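Long-range contacts in carboxylesterase (Uncultured bacterium, PDB 5GMX), which hydrolyses carboxylic esters as a family VIII carboxylesterase with a beta-lactamase fold, and also shows hydrolytic activity toward oxyimino cephalosporins: residues Arg19-Ala24 against Gly376-Glu381; Tyr99-Ala104 against Ala173-Gly178. All blocks are in the same frame, centred on the assembly; numbering follows the deposited sequence.

Interaction 1 (Arg19-Ala24 against Gly376-Glu381); sequences RDAFAA and GVRLIE
Ala21 faces Leu379 where helix 16-27 and helix 374-385, near the two chain ends, pack nearly antiparallel, their short axes 166° apart and 8.8 Å away at closest approach, with the two CA atoms 5.7 Å from each other. The small methyl of Ala21 points at the partner helix, consistent with the close approach of the helices; its CB rests against Arg378 CG at 3.9 Å and also meets Leu379 CD2. Leu379 reaches across with one branch: CD2 lies 3.7 Å from the backbone N of Phe22, touches Phe22 CB, and ends at the edge of the phenyl ring, near its plane. Phe22 CG stands anti to the backbone N (chi1 -171°), which carries the ring away from the partner helix while CB stays in the contact. The ring packs instead on Ala34 and Phe36 of strand 33-40, and Leu379 also touches Phe36, so both helices lie side by side on the antiparallel sheet, as in the beta-lactamase fold. On the exposed side Arg378 lays its guanidinium flat against Ala24: the methyl CB sits over the centre of one face, 3.4 Å from CZ. NH1 of this arginine forms a salt bridge with Asp28. No hydrogen bond joins the two segments; the interface is apolar toward the sheet, and at its outer margin the arginine packs through its aliphatic chain and flat face while the acid meets its charge.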
ATOM      1  N   ARG A  19     -12.927 -14.394  13.371  1.00 24.23           N
ATOM      2  CA  ARG A  19     -13.547 -13.443  14.282  1.00 25.57           C
ATOM      3  C   ARG A  19     -12.892 -13.561  15.651  1.00 26.44           C
ATOM      4  O   ARG A  19     -12.461 -12.553  16.236  1.00 22.95           O
ATOM      5  CB  ARG A  19     -15.051 -13.688  14.394  1.00 29.50           C
ATOM      6  CG  ARG A  19     -15.771 -12.661  15.257  1.00 32.44           C
ATOM      7  CD  ARG A  19     -17.250 -12.977  15.384  1.00 39.05           C
ATOM      8  NE  ARG A  19     -17.987 -11.909  16.054  1.00 47.95           N
ATOM      9  CZ  ARG A  19     -17.876 -11.610  17.347  1.00 50.58           C
ATOM     10  NH1 ARG A  19     -17.048 -12.294  18.134  1.00 45.08           N
ATOM     11  NH2 ARG A  19     -18.593 -10.616  17.856  1.00 45.49           N
ATOM     12  N   ASP A  20     -12.751 -14.806  16.113  1.00 26.12           N
ATOM     13  CA  ASP A  20     -12.133 -15.072  17.405  1.00 27.84           C
ATOM     14  C   ASP A  20     -10.721 -14.506  17.452  1.00 27.23           C
ATOM     15  O   ASP A  20     -10.375 -13.780  18.393  1.00 30.73           O
ATOM     16  CB  ASP A  20     -12.128 -16.575  17.707  1.00 28.68           C
ATOM     17  CG  ASP A  20     -13.539 -17.148  17.865  1.00 39.56           C
ATOM     18  OD1 ASP A  20     -14.478 -16.367  18.147  1.00 38.46           O
ATOM     19  OD2 ASP A  20     -13.712 -18.379  17.716  1.00 46.79           O
ATOM     20  N   ALA A  21      -9.931 -14.775  16.412  1.00 24.42           N
ATOM     21  CA  ALA A  21      -8.557 -14.280  16.395  1.00 27.60           C
ATOM     22  C   ALA A  21      -8.575 -12.757  16.501  1.00 25.34           C
ATOM     23  O   ALA A  21      -7.829 -12.178  17.297  1.00 27.33           O
ATOM     24  CB  ALA A  21      -7.831 -14.729  15.150  1.00 25.10           C
ATOM     25  N   PHE A  22      -9.476 -12.120  15.750  1.00 22.05           N
ATOM     26  CA  PHE A  22      -9.558 -10.665  15.773  1.00 22.63           C
ATOM     27  C   PHE A  22      -9.803 -10.221  17.220  1.00 28.63           C
ATOM     28  O   PHE A  22      -9.039  -9.410  17.776  1.00 24.64           O
ATOM     29  CB  PHE A  22     -10.660 -10.174  14.825  1.00 20.88           C
ATOM     30  CG  PHE A  22     -10.678  -8.679  14.622  1.00 21.45           C
ATOM     31  CD1 PHE A  22      -9.617  -8.039  14.005  1.00 21.95           C
ATOM     32  CD2 PHE A  22     -11.771  -7.924  15.009  1.00 19.70           C
ATOM     33  CE1 PHE A  22      -9.632  -6.668  13.808  1.00 22.76           C
ATOM     34  CE2 PHE A  22     -11.788  -6.550  14.818  1.00 23.21           C
ATOM     35  CZ  PHE A  22     -10.721  -5.923  14.216  1.00 16.15           C
ATOM     36  N   ALA A  23     -10.809 -10.829  17.853  1.00 24.90           N
ATOM     37  CA  ALA A  23     -11.197 -10.450  19.210  1.00 27.00           C
ATOM     38  C   ALA A  23     -10.041 -10.707  20.153  1.00 28.12           C
ATOM     39  O   ALA A  23      -9.795  -9.924  21.076  1.00 31.63           O
ATOM     40  CB  ALA A  23     -12.439 -11.224  19.660  1.00 29.52           C
ATOM     41  N   ALA A  24      -9.315 -11.793  19.893  1.00 28.99           N
ATOM     42  CA  ALA A  24      -8.231 -12.200  20.772  1.00 32.01           C
ATOM     43  C   ALA A  24      -7.177 -11.102  20.849  1.00 34.39           C
ATOM     44  O   ALA A  24      -6.642 -10.838  21.927  1.00 37.44           O
ATOM     45  CB  ALA A  24      -7.614 -13.506  20.301  1.00 33.79           C
ATOM     46  N   GLY A 376      -1.311  -9.755  12.774  1.00 27.81           N
ATOM     47  CA  GLY A 376      -1.513 -10.210  11.413  1.00 24.10           C
ATOM     48  C   GLY A 376      -1.245 -11.688  11.240  1.00 23.04           C
ATOM     49  O   GLY A 376      -1.987 -12.370  10.541  1.00 25.25           O
ATOM     50  N   VAL A 377      -0.181 -12.181  11.868  1.00 25.20           N
ATOM     51  CA  VAL A 377       0.148 -13.601  11.810  1.00 23.47           C
ATOM     52  C   VAL A 377      -1.016 -14.444  12.321  1.00 25.37           C
ATOM     53  O   VAL A 377      -1.403 -15.436  11.694  1.00 21.80           O
ATOM     54  CB  VAL A 377       1.406 -13.924  12.629  1.00 27.57           C
ATOM     55  CG1 VAL A 377       1.654 -15.421  12.647  1.00 21.61           C
ATOM     56  CG2 VAL A 377       2.613 -13.173  12.066  1.00 24.24           C
ATOM     57  N   ARG A 378      -1.585 -14.013  13.444  1.00 26.40           N
ATOM     58  CA  ARG A 378      -2.719 -14.693  14.061  1.00 30.34           C
ATOM     59  C   ARG A 378      -3.932 -14.711  13.143  1.00 25.36           C
ATOM     60  O   ARG A 378      -4.594 -15.753  12.972  1.00 24.32           O
ATOM     61  CB  ARG A 378      -3.082 -14.016  15.386  1.00 29.84           C
ATOM     62  CG  ARG A 378      -4.088 -14.776  16.222  1.00 40.57           C
ATOM     63  CD  ARG A 378      -4.304 -14.091  17.569  1.00 48.12           C
ATOM     64  NE  ARG A 378      -4.617 -15.048  18.629  1.00 61.75           N
ATOM     65  CZ  ARG A 378      -4.477 -14.794  19.929  1.00 66.42           C
ATOM     66  NH1 ARG A 378      -4.025 -13.612  20.328  1.00 64.08           N
ATOM     67  NH2 ARG A 378      -4.786 -15.720  20.830  1.00 63.41           N
ATOM     68  N   LEU A 379      -4.239 -13.546  12.575  1.00 20.72           N
ATOM     69  CA  LEU A 379      -5.385 -13.442  11.673  1.00 20.72           C
ATOM     70  C   LEU A 379      -5.231 -14.312  10.431  1.00 22.63           C
ATOM     71  O   LEU A 379      -6.205 -14.932   9.971  1.00 20.64           O
ATOM     72  CB  LEU A 379      -5.598 -11.989  11.266  1.00 24.30           C
ATOM     73  CG  LEU A 379      -6.072 -11.099  12.410  1.00 19.14           C
ATOM     74  CD1 LEU A 379      -5.892  -9.637  12.035  1.00 21.38           C
ATOM     75  CD2 LEU A 379      -7.527 -11.400  12.738  1.00 19.40           C
ATOM     76  N   ILE A 380      -4.020 -14.317   9.872  1.00 24.13           N
ATOM     77  CA  ILE A 380      -3.702 -15.111   8.686  1.00 21.32           C
ATOM     78  C   ILE A 380      -3.822 -16.610   8.971  1.00 26.36           C
ATOM     79  O   ILE A 380      -4.419 -17.369   8.182  1.00 23.47           O
ATOM     80  CB  ILE A 380      -2.276 -14.802   8.158  1.00 23.42           C
ATOM     81  CG1 ILE A 380      -2.218 -13.403   7.538  1.00 21.69           C
ATOM     82  CG2 ILE A 380      -1.860 -15.813   7.113  1.00 20.16           C
ATOM     83  CD1 ILE A 380      -0.803 -12.899   7.277  1.00 17.87           C
ATOM     84  N   GLU A 381      -3.273 -17.042  10.103  1.00 22.95           N
ATOM     85  CA  GLU A 381      -3.364 -18.456  10.444  1.00 31.36           C
ATOM     86  C   GLU A 381      -4.832 -18.870  10.611  1.00 25.50           C
ATOM     87  O   GLU A 381      -5.274 -19.908  10.072  1.00 28.51           O
ATOM     88  CB  GLU A 381      -2.569 -18.770  11.717  1.00 31.19           C
ATOM     89  CG  GLU A 381      -2.220 -20.257  11.835  1.00 46.61           C
ATOM     90  CD  GLU A 381      -1.937 -20.710  13.260  1.00 65.65           C
ATOM     91  OE1 GLU A 381      -1.184 -20.010  13.970  1.00 78.01           O
ATOM     92  OE2 GLU A 381      -2.458 -21.779  13.662  1.00 65.97           O
TER

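Interaction 2 (Tyr99-Ala104 against Ala173-Gly178); sequences YWPEFA and ARRVTG
Arg175 NH1 is gripped by two partners, Glu102 OE1 and a water. The salt bridge from Arg175 NH1 to Glu102 OE1 is 3.1 Å long and bent, with an N-H...O angle of 136°; OE1 offers its syn lone pair, but lies 30° out of the guanidinium plane. The carboxylate and guanidinium are turned 78° from each other, so this is not a flat, two-pronged pairing. The water lies in the guanidinium plane at its edge, accepts from Arg175 NH1 at 2.8 Å and donates to Tyr99 O in a longer bond, tying the arginine to the backbone of 99-104. Trp100 takes one face of the guanidinium: its CD1 stands 3.6 Å from Arg175 CZ, offset toward the rim. The five-membered ring of the indole thus overlaps the guanidinium face to face, off-centre and with tilted planes. A bend at chi2 turns the arginine chain past Tyr99 O, which lies 3.3 Å from Arg175 CB. Glu171 binds NE in a second salt bridge, so two acids, at NE and at NH1, probably stabilise the positive charge, with Arg179 close by as a like charge. Beside this polar cluster, Val176 CG1 meets the Tyr99 ring obliquely, 3.5 Å from CD1, while the tyrosine hydroxyl bonds to Asp91 N. Helix 165-175 finishes here in a Schellman motif with Gly178 as its C-prime residue. The contact joins that end to the loop following helix 96-99 at the protein surface: Val176 also packs on Leu84 of helix 72-86, and Trp100 inserts its side chain against Cys142 and Ala146 of helix 138-146.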
ATOM      1  N   TYR A  99       7.559   7.852 -21.444  1.00 22.75           N
ATOM      2  CA  TYR A  99       6.340   8.488 -20.953  1.00 18.77           C
ATOM      3  C   TYR A  99       6.620   9.777 -20.185  1.00 20.80           C
ATOM      4  O   TYR A  99       5.749  10.640 -20.053  1.00 19.85           O
ATOM      5  CB  TYR A  99       5.570   7.534 -20.049  1.00 18.07           C
ATOM      6  CG  TYR A  99       5.393   6.148 -20.609  1.00 19.88           C
ATOM      7  CD1 TYR A  99       4.541   5.917 -21.680  1.00 16.81           C
ATOM      8  CD2 TYR A  99       6.031   5.057 -20.026  1.00 19.59           C
ATOM      9  CE1 TYR A  99       4.365   4.641 -22.193  1.00 18.65           C
ATOM     10  CE2 TYR A  99       5.854   3.773 -20.526  1.00 20.23           C
ATOM     11  CZ  TYR A  99       5.014   3.573 -21.605  1.00 19.91           C
ATOM     12  OH  TYR A  99       4.825   2.306 -22.107  1.00 20.24           O
ATOM     13  N   TRP A 100       7.835   9.874 -19.656  1.00 18.75           N
ATOM     14  CA  TRP A 100       8.234  10.933 -18.733  1.00 19.91           C
ATOM     15  C   TRP A 100       9.637  11.371 -19.140  1.00 21.38           C
ATOM     16  O   TRP A 100      10.625  10.930 -18.560  1.00 19.57           O
ATOM     17  CB  TRP A 100       8.192  10.418 -17.292  1.00 17.73           C
ATOM     18  CG  TRP A 100       8.549  11.401 -16.203  1.00 16.45           C
ATOM     19  CD1 TRP A 100       8.825  12.734 -16.340  1.00 23.23           C
ATOM     20  CD2 TRP A 100       8.656  11.111 -14.804  1.00 18.89           C
ATOM     21  NE1 TRP A 100       9.103  13.285 -15.114  1.00 18.73           N
ATOM     22  CE2 TRP A 100       9.002  12.312 -14.153  1.00 19.51           C
ATOM     23  CE3 TRP A 100       8.494   9.949 -14.037  1.00 19.36           C
ATOM     24  CZ2 TRP A 100       9.193  12.386 -12.773  1.00 16.73           C
ATOM     25  CZ3 TRP A 100       8.684  10.024 -12.663  1.00 19.36           C
ATOM     26  CH2 TRP A 100       9.031  11.237 -12.047  1.00 19.90           C
ATOM     27  N   PRO A 101       9.723  12.207 -20.184  1.00 20.86           N
ATOM     28  CA  PRO A 101      10.987  12.540 -20.868  1.00 19.84           C
ATOM     29  C   PRO A 101      12.037  13.125 -19.943  1.00 15.38           C
ATOM     30  O   PRO A 101      13.208  12.748 -20.030  1.00 17.47           O
ATOM     31  CB  PRO A 101      10.561  13.575 -21.917  1.00 21.29           C
ATOM     32  CG  PRO A 101       9.095  13.322 -22.131  1.00 21.23           C
ATOM     33  CD  PRO A 101       8.565  12.886 -20.788  1.00 22.38           C
ATOM     34  N   GLU A 102      11.614  14.017 -19.051  1.00 15.96           N
ATOM     35  CA  GLU A 102      12.528  14.649 -18.101  1.00 21.57           C
ATOM     36  C   GLU A 102      13.241  13.632 -17.215  1.00 18.37           C
ATOM     37  O   GLU A 102      14.313  13.911 -16.669  1.00 15.20           O
ATOM     38  CB  GLU A 102      11.783  15.650 -17.209  1.00 19.15           C
ATOM     39  CG  GLU A 102      11.046  16.751 -17.952  1.00 23.66           C
ATOM     40  CD  GLU A 102       9.569  16.434 -18.201  1.00 31.18           C
ATOM     41  OE1 GLU A 102       9.221  15.257 -18.458  1.00 22.78           O
ATOM     42  OE2 GLU A 102       8.756  17.381 -18.138  1.00 37.08           O
ATOM     43  N   PHE A 103      12.657  12.444 -17.090  1.00 15.46           N
ATOM     44  CA  PHE A 103      13.242  11.412 -16.246  1.00 17.70           C
ATOM     45  C   PHE A 103      14.564  10.904 -16.819  1.00 19.72           C
ATOM     46  O   PHE A 103      15.362  10.300 -16.107  1.00 16.17           O
ATOM     47  CB  PHE A 103      12.255  10.248 -16.069  1.00 15.55           C
ATOM     48  CG  PHE A 103      12.604   9.311 -14.941  1.00 14.62           C
ATOM     49  CD1 PHE A 103      12.197   9.581 -13.645  1.00 13.09           C
ATOM     50  CD2 PHE A 103      13.326   8.161 -15.184  1.00 14.54           C
ATOM     51  CE1 PHE A 103      12.493   8.715 -12.611  1.00 13.65           C
ATOM     52  CE2 PHE A 103      13.640   7.287 -14.150  1.00 18.87           C
ATOM     53  CZ  PHE A 103      13.216   7.563 -12.865  1.00 14.85           C
ATOM     54  N   ALA A 104      14.793  11.150 -18.107  1.00 17.96           N
ATOM     55  CA  ALA A 104      16.005  10.655 -18.763  1.00 16.54           C
ATOM     56  C   ALA A 104      17.289  11.323 -18.244  1.00 19.08           C
ATOM     57  O   ALA A 104      18.397  10.831 -18.480  1.00 20.37           O
ATOM     58  CB  ALA A 104      15.890  10.841 -20.257  1.00 18.82           C
ATOM     59  N   ALA A 173       1.866   7.043 -14.105  1.00 16.96           N
ATOM     60  CA  ALA A 173       0.421   6.884 -14.277  1.00 16.34           C
ATOM     61  C   ALA A 173      -0.257   8.141 -14.824  1.00 18.31           C
ATOM     62  O   ALA A 173      -1.112   8.051 -15.706  1.00 17.44           O
ATOM     63  CB  ALA A 173      -0.222   6.485 -12.950  1.00 13.61           C
ATOM     64  N   ARG A 174       0.131   9.299 -14.297  1.00 15.65           N
ATOM     65  CA  ARG A 174      -0.447  10.570 -14.700  1.00 16.87           C
ATOM     66  C   ARG A 174      -0.026  10.924 -16.110  1.00 16.22           C
ATOM     67  O   ARG A 174      -0.818  11.478 -16.868  1.00 18.65           O
ATOM     68  CB  ARG A 174      -0.032  11.693 -13.742  1.00 16.93           C
ATOM     69  CG  ARG A 174      -0.609  11.594 -12.347  1.00 19.03           C
ATOM     70  CD  ARG A 174      -0.250  12.818 -11.506  1.00 19.89           C
ATOM     71  NE  ARG A 174      -0.867  14.049 -11.998  1.00 17.88           N
ATOM     72  CZ  ARG A 174      -0.194  15.073 -12.518  1.00 25.99           C
ATOM     73  NH1 ARG A 174       1.127  15.023 -12.615  1.00 21.46           N
ATOM     74  NH2 ARG A 174      -0.842  16.157 -12.939  1.00 26.50           N
ATOM     75  N   ARG A 175       1.221  10.615 -16.461  1.00 16.02           N
ATOM     76  CA  ARG A 175       1.718  10.968 -17.788  1.00 18.87           C
ATOM     77  C   ARG A 175       1.015  10.192 -18.888  1.00 22.51           C
ATOM     78  O   ARG A 175       0.724  10.761 -19.946  1.00 20.23           O
ATOM     79  CB  ARG A 175       3.227  10.741 -17.917  1.00 17.50           C
ATOM     80  CG  ARG A 175       4.094  11.650 -17.068  1.00 19.08           C
ATOM     81  CD  ARG A 175       4.050  13.091 -17.524  1.00 22.62           C
ATOM     82  NE  ARG A 175       4.826  13.943 -16.622  1.00 25.57           N
ATOM     83  CZ  ARG A 175       5.839  14.713 -17.005  1.00 25.99           C
ATOM     84  NH1 ARG A 175       6.196  14.759 -18.287  1.00 23.18           N
ATOM     85  NH2 ARG A 175       6.483  15.450 -16.111  1.00 24.69           N
ATOM     86  N   VAL A 176       0.726   8.908 -18.666  1.00 16.85           N
ATOM     87  CA  VAL A 176       0.065   8.166 -19.749  1.00 20.44           C
ATOM     88  C   VAL A 176      -1.441   8.424 -19.811  1.00 21.64           C
ATOM     89  O   VAL A 176      -2.124   7.930 -20.714  1.00 20.64           O
ATOM     90  CB  VAL A 176       0.292   6.642 -19.653  1.00 19.87           C
ATOM     91  CG1 VAL A 176       1.784   6.338 -19.607  1.00 19.20           C
ATOM     92  CG2 VAL A 176      -0.434   6.048 -18.456  1.00 15.16           C
ATOM     93  N   THR A 177      -1.966   9.171 -18.844  1.00 19.09           N
ATOM     94  CA  THR A 177      -3.359   9.607 -18.904  1.00 20.76           C
ATOM     95  C   THR A 177      -3.435  11.132 -19.104  1.00 23.87           C
ATOM     96  O   THR A 177      -4.415  11.773 -18.731  1.00 25.80           O
ATOM     97  CB  THR A 177      -4.148   9.200 -17.636  1.00 20.27           C
ATOM     98  OG1 THR A 177      -3.459   9.665 -16.470  1.00 18.42           O
ATOM     99  CG2 THR A 177      -4.294   7.680 -17.558  1.00 16.61           C
ATOM    100  N   GLY A 178      -2.373  11.704 -19.663  1.00 23.21           N
ATOM    101  CA  GLY A 178      -2.383  13.092 -20.085  1.00 26.68           C
ATOM    102  C   GLY A 178      -2.398  14.132 -18.982  1.00 25.73           C
ATOM    103  O   GLY A 178      -2.745  15.289 -19.232  1.00 24.01           O
TER
HETATM  104  O   HOH W   1       4.937  13.753 -20.617  1.00 32.07           O

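How the interactions relate
Interactions 1 and 2 lie on opposite sides of the chain's centre, their centres 42 Å apart and their nearest atoms about 28 Å apart. Along the chain, interaction 2 is nested inside the long loop closed by interaction 1, which pairs helix 16-27 with helix 374-385, near the two chain ends, beside the antiparallel sheet. Interaction 2 belongs to the helical part, where it joins the loop after helix 96-99 to the end of helix 165-175. The two thus sample the sheet-containing and mainly helical parts characteristic of the beta-lactamase fold. The phenylmethanesulfonic acid pocket includes Ser71 and Lys74, and neither contact contributes a residue to it.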